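Putative hexose oxidase (Nonomuraea sp. ATCC 39727, PDB 5AWV) probably oxidises a sugar group of a teicoplanin-type glycopeptide antibiotic, using a covalently attached FAD as its redox cofactor. Local coordinates at residues Leu27-Pro32 with Thr67-Asp72; Ile106-Leu111 with Phe221-Lys226; Glu183-Asn188 with Ala193-Ala198. One frame throughout, in Å; residues are numbered along the deposited sequence.

Contact 1 of 3, residues Leu27-Pro32 with Thr67-Asp72; sequences LPPAGP and TQQVAD
Gln69 reaches from helix 67-80 into the N-terminal loop and makes every contact between the two segments, meeting Pro29, Ala30, Gly31 and Pro32. Its CB points toward the loop. CG lies anti to the carbonyl carbon (chi1 -76°) and the chain then runs on extended, so the amide is carried straight off the helix. On the way CG passes the ring of Pro32, 3.9 Å from that residue's CD. The two side chains run at about a right angle to each other. The amide carbon is closer still: CD of Gln69 is 3.5 Å from CD of Pro32.

This is a glutamine on the first turn of helix 67-80, in the FAD-binding domain of the PCMH-type fold, pinning the loop that leads into strand 33-35, an outer strand of its sheet within this chain.

Beyond CD the amide divides its work. NE2 gives a hydrogen to the carbonyl O of Ala30 at 3.0 Å, a nearly straight bond (167° at the hydrogen) whose acceptor lies close to the amide plane; seen from the Ala30 carbonyl, the donor is tilted 26° from its plane. The same nitrogen has the ring of Pro29 beside it, CG of Pro29 being 4.0 Å from NE2. OE1 rests on Pro32, 3.1 Å from its N, which as a proline nitrogen has no hydrogen to share, so this is contact only. The hydrogen bond of OE1 comes from the backbone N of Gly65, just ahead of the helix. With one bond at each end, the amide cannot easily rotate.

Next to OE1 the Gly31-Pro32 peptide is cis, and Gly31 has positive phi. The contact lies at the surface, where Pro28 and Ala30 also pack on Pro118 and Trp142 of a second subunit.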
loop_
_atom_site.group_PDB
_atom_site.type_symbol
_atom_site.label_atom_id
_atom_site.label_comp_id
_atom_site.label_asym_id
_atom_site.label_seq_id
_atom_site.Cartn_x
_atom_site.Cartn_y
_atom_site.Cartn_z
ATOM N N LEU A 27 -26.638 1.059 12.867
ATOM C CA LEU A 27 -26.126 1.338 14.198
ATOM C C LEU A 27 -25.087 2.434 14.199
ATOM O O LEU A 27 -24.388 2.633 13.224
ATOM C CB LEU A 27 -25.533 0.092 14.790
ATOM C CG LEU A 27 -26.602 -1.012 14.931
ATOM C CD1 LEU A 27 -25.972 -2.333 15.327
ATOM C CD2 LEU A 27 -27.641 -0.597 15.981
ATOM N N PRO A 28 -24.977 3.140 15.306
ATOM C CA PRO A 28 -24.020 4.203 15.372
ATOM C C PRO A 28 -22.608 3.665 15.349
ATOM O O PRO A 28 -22.341 2.513 15.700
ATOM C CB PRO A 28 -24.326 4.881 16.724
ATOM C CG PRO A 28 -25.028 3.853 17.538
ATOM C CD PRO A 28 -25.797 3.046 16.531
ATOM N N PRO A 29 -21.664 4.538 14.988
ATOM C CA PRO A 29 -20.281 4.121 14.801
ATOM C C PRO A 29 -19.593 3.776 16.089
ATOM O O PRO A 29 -19.904 4.312 17.155
ATOM C CB PRO A 29 -19.645 5.358 14.114
ATOM C CG PRO A 29 -20.501 6.502 14.513
ATOM C CD PRO A 29 -21.897 5.953 14.580
ATOM N N ALA A 30 -18.596 2.932 16.023
ATOM C CA ALA A 30 -17.672 2.817 17.145
ATOM C C ALA A 30 -16.816 4.114 17.274
ATOM O O ALA A 30 -16.855 4.985 16.421
ATOM C CB ALA A 30 -16.797 1.621 16.900
ATOM N N GLY A 31 -16.105 4.225 18.383
ATOM C CA GLY A 31 -15.259 5.355 18.724
ATOM C C GLY A 31 -16.013 6.590 19.207
ATOM O O GLY A 31 -17.221 6.577 19.232
ATOM N N PRO A 32 -15.324 7.669 19.514
ATOM C CA PRO A 32 -13.870 7.803 19.374
ATOM C C PRO A 32 -13.201 7.314 20.619
ATOM O O PRO A 32 -13.862 7.277 21.634
ATOM C CB PRO A 32 -13.694 9.310 19.239
ATOM C CG PRO A 32 -14.879 9.886 20.008
ATOM C CD PRO A 32 -16.002 8.973 19.672
ATOM N N THR A 67 -16.267 9.743 9.839
ATOM C CA THR A 67 -15.682 10.958 9.194
ATOM C C THR A 67 -15.745 12.121 10.183
ATOM O O THR A 67 -14.753 12.857 10.367
ATOM C CB THR A 67 -16.398 11.263 7.896
ATOM O OG1 THR A 67 -16.189 10.169 7.029
ATOM C CG2 THR A 67 -15.899 12.538 7.249
ATOM N N GLN A 68 -16.879 12.258 10.897
ATOM C CA GLN A 68 -16.990 13.349 11.895
ATOM C C GLN A 68 -15.974 13.220 12.994
ATOM O O GLN A 68 -15.399 14.176 13.461
ATOM C CB GLN A 68 -18.413 13.457 12.506
ATOM C CG GLN A 68 -18.564 14.602 13.541
ATOM C CD GLN A 68 -18.317 15.976 12.886
ATOM O OE1 GLN A 68 -17.494 16.795 13.368
ATOM N NE2 GLN A 68 -18.943 16.186 11.728
ATOM N N GLN A 69 -15.792 12.030 13.514
ATOM C CA GLN A 69 -14.777 11.835 14.466
ATOM C C GLN A 69 -13.379 12.149 13.962
ATOM O O GLN A 69 -12.529 12.653 14.736
ATOM C CB GLN A 69 -14.767 10.382 14.926
ATOM C CG GLN A 69 -15.897 10.039 15.902
ATOM C CD GLN A 69 -15.924 8.524 16.186
ATOM O OE1 GLN A 69 -14.907 7.929 16.455
ATOM N NE2 GLN A 69 -17.063 7.936 16.100
ATOM N N VAL A 70 -13.090 11.817 12.695
ATOM C CA VAL A 70 -11.782 12.233 12.131
ATOM C C VAL A 70 -11.670 13.763 12.163
ATOM O O VAL A 70 -10.625 14.318 12.581
ATOM C CB VAL A 70 -11.590 11.728 10.655
ATOM C CG1 VAL A 70 -10.301 12.240 10.036
ATOM C CG2 VAL A 70 -11.606 10.210 10.613
ATOM N N ALA A 71 -12.676 14.425 11.617
ATOM C CA ALA A 71 -12.676 15.909 11.605
ATOM C C ALA A 71 -12.437 16.487 12.996
ATOM O O ALA A 71 -11.556 17.361 13.165
ATOM C CB ALA A 71 -13.922 16.434 11.038
ATOM N N ASP A 72 -13.099 15.950 14.014
ATOM C CA ASP A 72 -12.822 16.397 15.430
ATOM C C ASP A 72 -11.405 16.112 15.899
ATOM O O ASP A 72 -10.761 16.916 16.635
ATOM C CB ASP A 72 -13.813 15.822 16.476
ATOM C CG ASP A 72 -15.290 16.063 16.105
ATOM O OD1 ASP A 72 -15.588 17.126 15.496
ATOM O OD2 ASP A 72 -16.158 15.184 16.420
#

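Contact 2 of 3, residues Ile106-Leu111 with Phe221-Lys226; sequences IDMSLL and FGVVTK. With FAD (flavin-adenine dinucleotide), chain M.
The adenine end of the FAD pocket is built here, with Met108 and Val223 touching beside the purine and strand 223-229 reading its edge. Val224 makes two hydrogen bonds to adenine through its backbone: its N donates to N1A of FAD at 2.9 Å, and its O accepts from N6A of FAD at 2.8 Å along an almost straight line (174° at the hydrogen). This donor-acceptor pair matches the N1 and 6-amino pattern of adenine. Carbonyl O of Gly222 adds a close approach, 3.3 Å from C2A of FAD.

Between the segments themselves the contact is apolar and rests on one methyl group. The Met108 chain is bent at both chi2 (-62°) and chi3 (-91°), which curls CE round to the strand. There CE lies 3.5 Å from CG1 of Val223, with SD a little farther from the same methyl, and also 3.5 Å from O of Val224. The carbonyl that holds the adenine amino group is thus flanked by the methionine tip, and CE of Met108 is itself 4.0 Å from N6A of FAD.

Met108 opens a type I turn that closes at Leu111. Just before it, OD1 of Asp107 accepts from N of Ser109, an Asx turn, and also from OG of Ser109, while OD2 forms a salt bridge with Arg48.

Met108 also packs on Val86 of strand 84-87 and on Ser88, and Val223 is covered by Val70 and Val74 of helix 67-80, so the contact joins the sheet of strand 104-107 and that of strand 223-229 next to this helix.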
loop_
_atom_site.group_PDB
_atom_site.type_symbol
_atom_site.label_atom_id
_atom_site.label_comp_id
_atom_site.label_asym_id
_atom_site.label_seq_id
_atom_site.Cartn_x
_atom_site.Cartn_y
_atom_site.Cartn_z
ATOM N N ILE A 106 -3.674 9.409 14.451
ATOM C CA ILE A 106 -5.027 9.074 14.153
ATOM C C ILE A 106 -5.023 7.672 13.463
ATOM O O ILE A 106 -4.581 7.525 12.319
ATOM C CB ILE A 106 -5.719 10.128 13.295
ATOM C CG1 ILE A 106 -5.683 11.479 14.065
ATOM C CG2 ILE A 106 -7.132 9.706 12.986
ATOM C CD1 ILE A 106 -6.235 12.659 13.283
ATOM N N ASP A 107 -5.586 6.701 14.170
ATOM C CA ASP A 107 -5.536 5.314 13.779
ATOM C C ASP A 107 -6.879 4.943 13.171
ATOM O O ASP A 107 -7.915 5.109 13.804
ATOM C CB ASP A 107 -5.187 4.433 14.977
ATOM C CG ASP A 107 -4.978 2.952 14.578
ATOM O OD1 ASP A 107 -5.870 2.396 13.880
ATOM O OD2 ASP A 107 -3.901 2.409 14.911
ATOM N N MET A 108 -6.863 4.461 11.931
ATOM C CA MET A 108 -8.081 4.196 11.160
ATOM C C MET A 108 -8.645 2.790 11.232
ATOM O O MET A 108 -9.591 2.454 10.452
ATOM C CB MET A 108 -7.867 4.544 9.709
ATOM C CG MET A 108 -7.265 5.943 9.446
ATOM S SD MET A 108 -8.224 7.379 9.984
ATOM C CE MET A 108 -9.105 7.633 8.503
ATOM N N SER A 109 -8.146 2.017 12.168
ATOM C CA SER A 109 -8.466 0.585 12.355
ATOM C C SER A 109 -9.977 0.289 12.367
ATOM O O SER A 109 -10.422 -0.779 11.862
ATOM C CB SER A 109 -7.946 0.080 13.692
ATOM O OG SER A 109 -6.563 -0.070 13.801
ATOM N N LEU A 110 -10.761 1.186 12.966
ATOM C CA LEU A 110 -12.215 0.990 13.020
ATOM C C LEU A 110 -12.934 1.292 11.715
ATOM O O LEU A 110 -14.095 0.897 11.589
ATOM C CB LEU A 110 -12.817 1.787 14.186
ATOM C CG LEU A 110 -12.354 1.468 15.606
ATOM C CD1 LEU A 110 -12.979 2.430 16.581
ATOM C CD2 LEU A 110 -12.723 0.069 16.050
ATOM N N LEU A 111 -12.294 1.961 10.734
ATOM C CA LEU A 111 -12.980 2.309 9.475
ATOM C C LEU A 111 -12.824 1.305 8.403
ATOM O O LEU A 111 -11.921 1.446 7.579
ATOM C CB LEU A 111 -12.467 3.652 8.941
ATOM C CG LEU A 111 -12.863 4.894 9.764
ATOM C CD1 LEU A 111 -12.095 6.172 9.400
ATOM C CD2 LEU A 111 -14.370 5.192 9.705
ATOM N N PHE A 221 -2.174 15.773 2.128
ATOM C CA PHE A 221 -3.275 16.692 1.848
ATOM C C PHE A 221 -4.284 16.790 2.991
ATOM O O PHE A 221 -4.987 17.813 3.104
ATOM C CB PHE A 221 -3.934 16.370 0.542
ATOM C CG PHE A 221 -2.964 16.302 -0.605
ATOM C CD1 PHE A 221 -2.358 17.453 -1.063
ATOM C CD2 PHE A 221 -2.581 15.086 -1.158
ATOM C CE1 PHE A 221 -1.447 17.395 -2.065
ATOM C CE2 PHE A 221 -1.598 15.023 -2.107
ATOM C CZ PHE A 221 -1.049 16.186 -2.600
ATOM N N GLY A 222 -4.335 15.789 3.866
ATOM C CA GLY A 222 -5.487 15.624 4.742
ATOM C C GLY A 222 -5.721 14.137 4.970
ATOM O O GLY A 222 -4.910 13.312 4.514
ATOM N N VAL A 223 -6.791 13.814 5.686
ATOM C CA VAL A 223 -7.098 12.432 6.050
ATOM C C VAL A 223 -8.140 11.888 5.081
ATOM O O VAL A 223 -9.260 12.339 5.079
ATOM C CB VAL A 223 -7.620 12.355 7.445
ATOM C CG1 VAL A 223 -7.827 10.875 7.878
ATOM C CG2 VAL A 223 -6.701 13.101 8.364
ATOM N N VAL A 224 -7.783 10.887 4.280
ATOM C CA VAL A 224 -8.772 10.234 3.461
ATOM C C VAL A 224 -9.607 9.394 4.387
ATOM O O VAL A 224 -9.061 8.545 5.089
ATOM C CB VAL A 224 -8.144 9.302 2.420
ATOM C CG1 VAL A 224 -9.243 8.557 1.620
ATOM C CG2 VAL A 224 -7.241 10.088 1.523
ATOM N N THR A 225 -10.937 9.572 4.340
ATOM C CA THR A 225 -11.850 8.774 5.143
ATOM C C THR A 225 -12.666 7.802 4.334
ATOM O O THR A 225 -13.198 6.853 4.921
ATOM C CB THR A 225 -12.825 9.729 5.935
ATOM O OG1 THR A 225 -13.493 10.577 5.010
ATOM C CG2 THR A 225 -12.028 10.575 6.832
ATOM N N LYS A 226 -12.779 8.011 3.020
ATOM C CA LYS A 226 -13.405 7.076 2.090
ATOM C C LYS A 226 -12.735 7.163 0.688
ATOM O O LYS A 226 -12.393 8.278 0.206
ATOM C CB LYS A 226 -14.932 7.351 1.833
ATOM C CG LYS A 226 -15.768 7.543 3.127
ATOM C CD LYS A 226 -17.247 7.686 2.805
ATOM C CE LYS A 226 -18.224 7.695 3.988
ATOM N NZ LYS A 226 -17.643 8.295 5.204
HETATM P PA FAD M . 0.602 3.504 6.766
HETATM O O1A FAD M . 1.987 3.286 7.338
HETATM O O2A FAD M . -0.587 3.374 7.600
HETATM O O5B FAD M . 0.541 4.883 5.995
HETATM C C5B FAD M . 1.541 5.301 5.003
HETATM C C4B FAD M . 1.497 6.787 4.831
HETATM O O4B FAD M . 0.237 7.267 4.348
HETATM C C3B FAD M . 1.790 7.625 6.086
HETATM O O3B FAD M . 2.400 8.910 5.813
HETATM C C2B FAD M . 0.391 7.771 6.601
HETATM O O2B FAD M . 0.319 8.824 7.504
HETATM C C1B FAD M . -0.419 7.974 5.364
HETATM N N9A FAD M . -1.790 7.562 5.556
HETATM C C8A FAD M . -2.295 6.397 5.981
HETATM N N7A FAD M . -3.646 6.387 5.941
HETATM C C5A FAD M . -4.033 7.561 5.461
HETATM C C6A FAD M . -5.334 8.226 5.233
HETATM N N6A FAD M . -6.442 7.550 5.522
HETATM N N1A FAD M . -5.303 9.487 4.707
HETATM C C2A FAD M . -4.130 10.138 4.456
HETATM N N3A FAD M . -2.895 9.610 4.680
HETATM C C4A FAD M . -2.832 8.360 5.221
HETATM N N1 FAD M . 2.955 -1.388 -2.630
HETATM C C2 FAD M . 2.548 -1.736 -3.888
HETATM O O2 FAD M . 2.109 -0.848 -4.653
HETATM N N3 FAD M . 2.572 -3.004 -4.328
HETATM C C4 FAD M . 2.873 -4.038 -3.515
HETATM O O4 FAD M . 2.848 -5.220 -3.924
HETATM C C4X FAD M . 3.285 -3.750 -2.134
HETATM N N5 FAD M . 3.616 -4.743 -1.235
HETATM C C5X FAD M . 3.905 -4.484 0.077
HETATM C C6 FAD M . 4.160 -5.568 0.943
HETATM C C7 FAD M . 4.550 -5.200 2.259
HETATM C C7M FAD M . 4.891 -6.332 3.263
HETATM C C8 FAD M . 4.599 -3.766 2.749
HETATM C C8M FAD M . 4.749 -3.433 4.214
HETATM C C9 FAD M . 4.262 -2.744 1.834
HETATM C C9A FAD M . 3.954 -3.044 0.539
HETATM N N10 FAD M . 3.637 -2.045 -0.421
HETATM C C10 FAD M . 3.275 -2.348 -1.724
HETATM C "C1'" FAD M . 3.707 -0.592 -0.056
HETATM C "C2'" FAD M . 2.397 -0.026 0.343
HETATM O "O2'" FAD M . 1.695 0.233 -0.858
HETATM C "C3'" FAD M . 2.740 1.256 1.004
HETATM O "O3'" FAD M . 3.586 0.905 2.100
HETATM C "C4'" FAD M . 1.453 1.966 1.507
HETATM O "O4'" FAD M . 1.780 3.348 1.670
HETATM C "C5'" FAD M . 1.070 1.383 2.844
HETATM O "O5'" FAD M . -0.189 1.926 3.284
HETATM P P FAD M . -0.644 1.682 4.767
HETATM O O1P FAD M . -1.970 2.229 4.972
HETATM O O2P FAD M . -0.488 0.251 5.202
HETATM O O3P FAD M . 0.545 2.434 5.531
#

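Contact 3 of 3, residues Glu183-Asn188 with Ala193-Ala198; sequences EVVVVN and ARVIVA
Four backbone hydrogen bonds join Glu183-Val187 to Ala193-Ala198 as the two arms of an antiparallel beta hairpin. Val184 and Ile196 bond in both directions, as do Val186 and Arg194, with N of Arg194 2.8 Å from O of Val186. At the non-hydrogen-bonded positions CA-H groups lean on the same carbonyls; CA of Ala193 lies 3.2 Å from O of Val186.

Apolar contacts line both faces. On one, CG2 of Val185 meets CG2 of Val195 at 4.0 Å, and CG1 of Val185 meets CB of Ala193. The stem of Glu183 adds its CG, 3.6 Å from CG1 of Val195 and 3.9 Å from CG2 of Val197. On the other, CG2 of Val186, set between backbone N and carbonyl carbon (chi1 -62°, measured to CG1), touches CD1 of Ile196, 4.0 Å away.

Polar ends mostly find partners beyond the hairpin. OE1 of Glu183 is gripped by Thr67, Thr225 and Lys226, the last through a salt bridge. OD1 of Asn188 accepts from N of Lys192. ND2 of Asn188 comes 3.4 Å from NE of Arg194, donor against donor without a hydrogen bond, the amide and guanidinium planes 71° apart.

Strand 193-199 is one of the two outer strands of its sheet within this chain; strand 179-187 pairs onward with strand 223-229. Helix 67-80 covers the Val185 and Val187 face, and helix 207-212 packs on Val184 and Ile196.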
loop_
_atom_site.group_PDB
_atom_site.type_symbol
_atom_site.label_atom_id
_atom_site.label_comp_id
_atom_site.label_asym_id
_atom_site.label_seq_id
_atom_site.Cartn_x
_atom_site.Cartn_y
_atom_site.Cartn_z
ATOM N N GLU A 183 -13.161 11.096 -0.191
ATOM C CA GLU A 183 -13.624 11.952 0.893
ATOM C C GLU A 183 -12.458 12.214 1.790
ATOM O O GLU A 183 -11.789 11.320 2.250
ATOM C CB GLU A 183 -14.746 11.296 1.717
ATOM C CG GLU A 183 -15.340 12.235 2.765
ATOM C CD GLU A 183 -16.437 11.551 3.642
ATOM O OE1 GLU A 183 -16.195 10.673 4.508
ATOM O OE2 GLU A 183 -17.559 11.919 3.477
ATOM N N VAL A 184 -12.126 13.489 1.972
ATOM C CA VAL A 184 -10.931 13.889 2.687
ATOM C C VAL A 184 -11.299 14.947 3.717
ATOM O O VAL A 184 -12.090 15.881 3.406
ATOM C CB VAL A 184 -9.931 14.546 1.730
ATOM C CG1 VAL A 184 -8.560 14.656 2.402
ATOM C CG2 VAL A 184 -9.826 13.717 0.447
ATOM N N VAL A 185 -10.690 14.838 4.895
ATOM C CA VAL A 185 -10.773 15.841 5.931
ATOM C C VAL A 185 -9.506 16.721 5.797
ATOM O O VAL A 185 -8.387 16.241 5.938
ATOM C CB VAL A 185 -10.914 15.244 7.308
ATOM C CG1 VAL A 185 -10.772 16.265 8.403
ATOM C CG2 VAL A 185 -12.224 14.485 7.432
ATOM N N VAL A 186 -9.717 17.972 5.431
ATOM C CA VAL A 186 -8.667 18.955 5.256
ATOM C C VAL A 186 -8.771 20.088 6.283
ATOM O O VAL A 186 -9.830 20.270 6.870
ATOM C CB VAL A 186 -8.743 19.589 3.833
ATOM C CG1 VAL A 186 -8.531 18.507 2.770
ATOM C CG2 VAL A 186 -10.074 20.344 3.593
ATOM N N VAL A 187 -7.704 20.873 6.415
ATOM C CA VAL A 187 -7.632 21.955 7.392
ATOM C C VAL A 187 -7.441 23.244 6.642
ATOM O O VAL A 187 -6.450 23.377 5.907
ATOM C CB VAL A 187 -6.461 21.782 8.326
ATOM C CG1 VAL A 187 -6.284 22.979 9.209
ATOM C CG2 VAL A 187 -6.653 20.548 9.209
ATOM N N ASN A 188 -8.351 24.225 6.841
ATOM C CA ASN A 188 -8.226 25.505 6.072
ATOM C C ASN A 188 -7.253 26.481 6.721
ATOM O O ASN A 188 -6.671 26.196 7.751
ATOM C CB ASN A 188 -9.631 26.164 5.817
ATOM C CG ASN A 188 -10.316 26.608 7.089
ATOM O OD1 ASN A 188 -9.754 26.694 8.153
ATOM N ND2 ASN A 188 -11.553 26.816 6.968
ATOM N N ALA A 193 -11.245 22.110 10.447
ATOM C CA ALA A 193 -11.368 20.898 9.661
ATOM C C ALA A 193 -12.622 20.909 8.845
ATOM O O ALA A 193 -13.673 21.249 9.362
ATOM C CB ALA A 193 -11.282 19.723 10.631
ATOM N N ARG A 194 -12.540 20.595 7.552
ATOM C CA ARG A 194 -13.628 20.504 6.661
ATOM C C ARG A 194 -13.601 19.157 5.916
ATOM O O ARG A 194 -12.500 18.637 5.669
ATOM C CB ARG A 194 -13.519 21.620 5.586
ATOM C CG ARG A 194 -14.360 22.846 5.891
ATOM C CD ARG A 194 -13.590 23.920 6.614
ATOM N NE ARG A 194 -14.461 25.049 7.001
ATOM C CZ ARG A 194 -15.332 25.054 8.018
ATOM N NH1 ARG A 194 -15.530 23.986 8.809
ATOM N NH2 ARG A 194 -16.033 26.149 8.238
ATOM N N VAL A 195 -14.747 18.714 5.413
ATOM C CA VAL A 195 -14.859 17.494 4.675
ATOM C C VAL A 195 -15.165 17.831 3.244
ATOM O O VAL A 195 -16.077 18.616 2.965
ATOM C CB VAL A 195 -15.990 16.645 5.242
ATOM C CG1 VAL A 195 -16.178 15.349 4.428
ATOM C CG2 VAL A 195 -15.713 16.370 6.698
ATOM N N ILE A 196 -14.437 17.207 2.311
ATOM C CA ILE A 196 -14.626 17.392 0.919
ATOM C C ILE A 196 -14.782 16.047 0.220
ATOM O O ILE A 196 -13.946 15.160 0.399
ATOM C CB ILE A 196 -13.423 18.160 0.318
ATOM C CG1 ILE A 196 -13.355 19.548 0.928
ATOM C CG2 ILE A 196 -13.531 18.196 -1.196
ATOM C CD1 ILE A 196 -12.344 20.462 0.325
ATOM N N VAL A 197 -15.816 15.905 -0.599
ATOM C CA VAL A 197 -15.908 14.794 -1.500
ATOM C C VAL A 197 -15.509 15.291 -2.901
ATOM O O VAL A 197 -16.158 16.179 -3.446
ATOM C CB VAL A 197 -17.297 14.163 -1.488
ATOM C CG1 VAL A 197 -17.399 13.087 -2.554
ATOM C CG2 VAL A 197 -17.600 13.555 -0.144
ATOM N N ALA A 198 -14.446 14.731 -3.468
ATOM C CA ALA A 198 -13.890 15.116 -4.790
ATOM C C ALA A 198 -13.908 13.956 -5.744
ATOM O O ALA A 198 -13.540 12.822 -5.358
ATOM C CB ALA A 198 -12.434 15.657 -4.556
#

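Contact 1 is a surface clasp, contact 2 is buried against the cofactor, and contact 3 is partly buried at a sheet edge. Their chemistry follows: one amide hydrogen-bonded once to a proline-rich loop, a methionine methyl beside adenine, and regular strand pairing. Helix 67-80 ties them together. CG2 of Thr67 in contact 1 packs on CG2 of Val195 in contact 3, and Ala71 packs on Val185. Each contact also contributes at least one residue to the polar cluster round the Glu183 carboxylate. Contacts 2 and 3 share neighbouring strands of one sheet; contacts 1 and 2 both touch the second subunit.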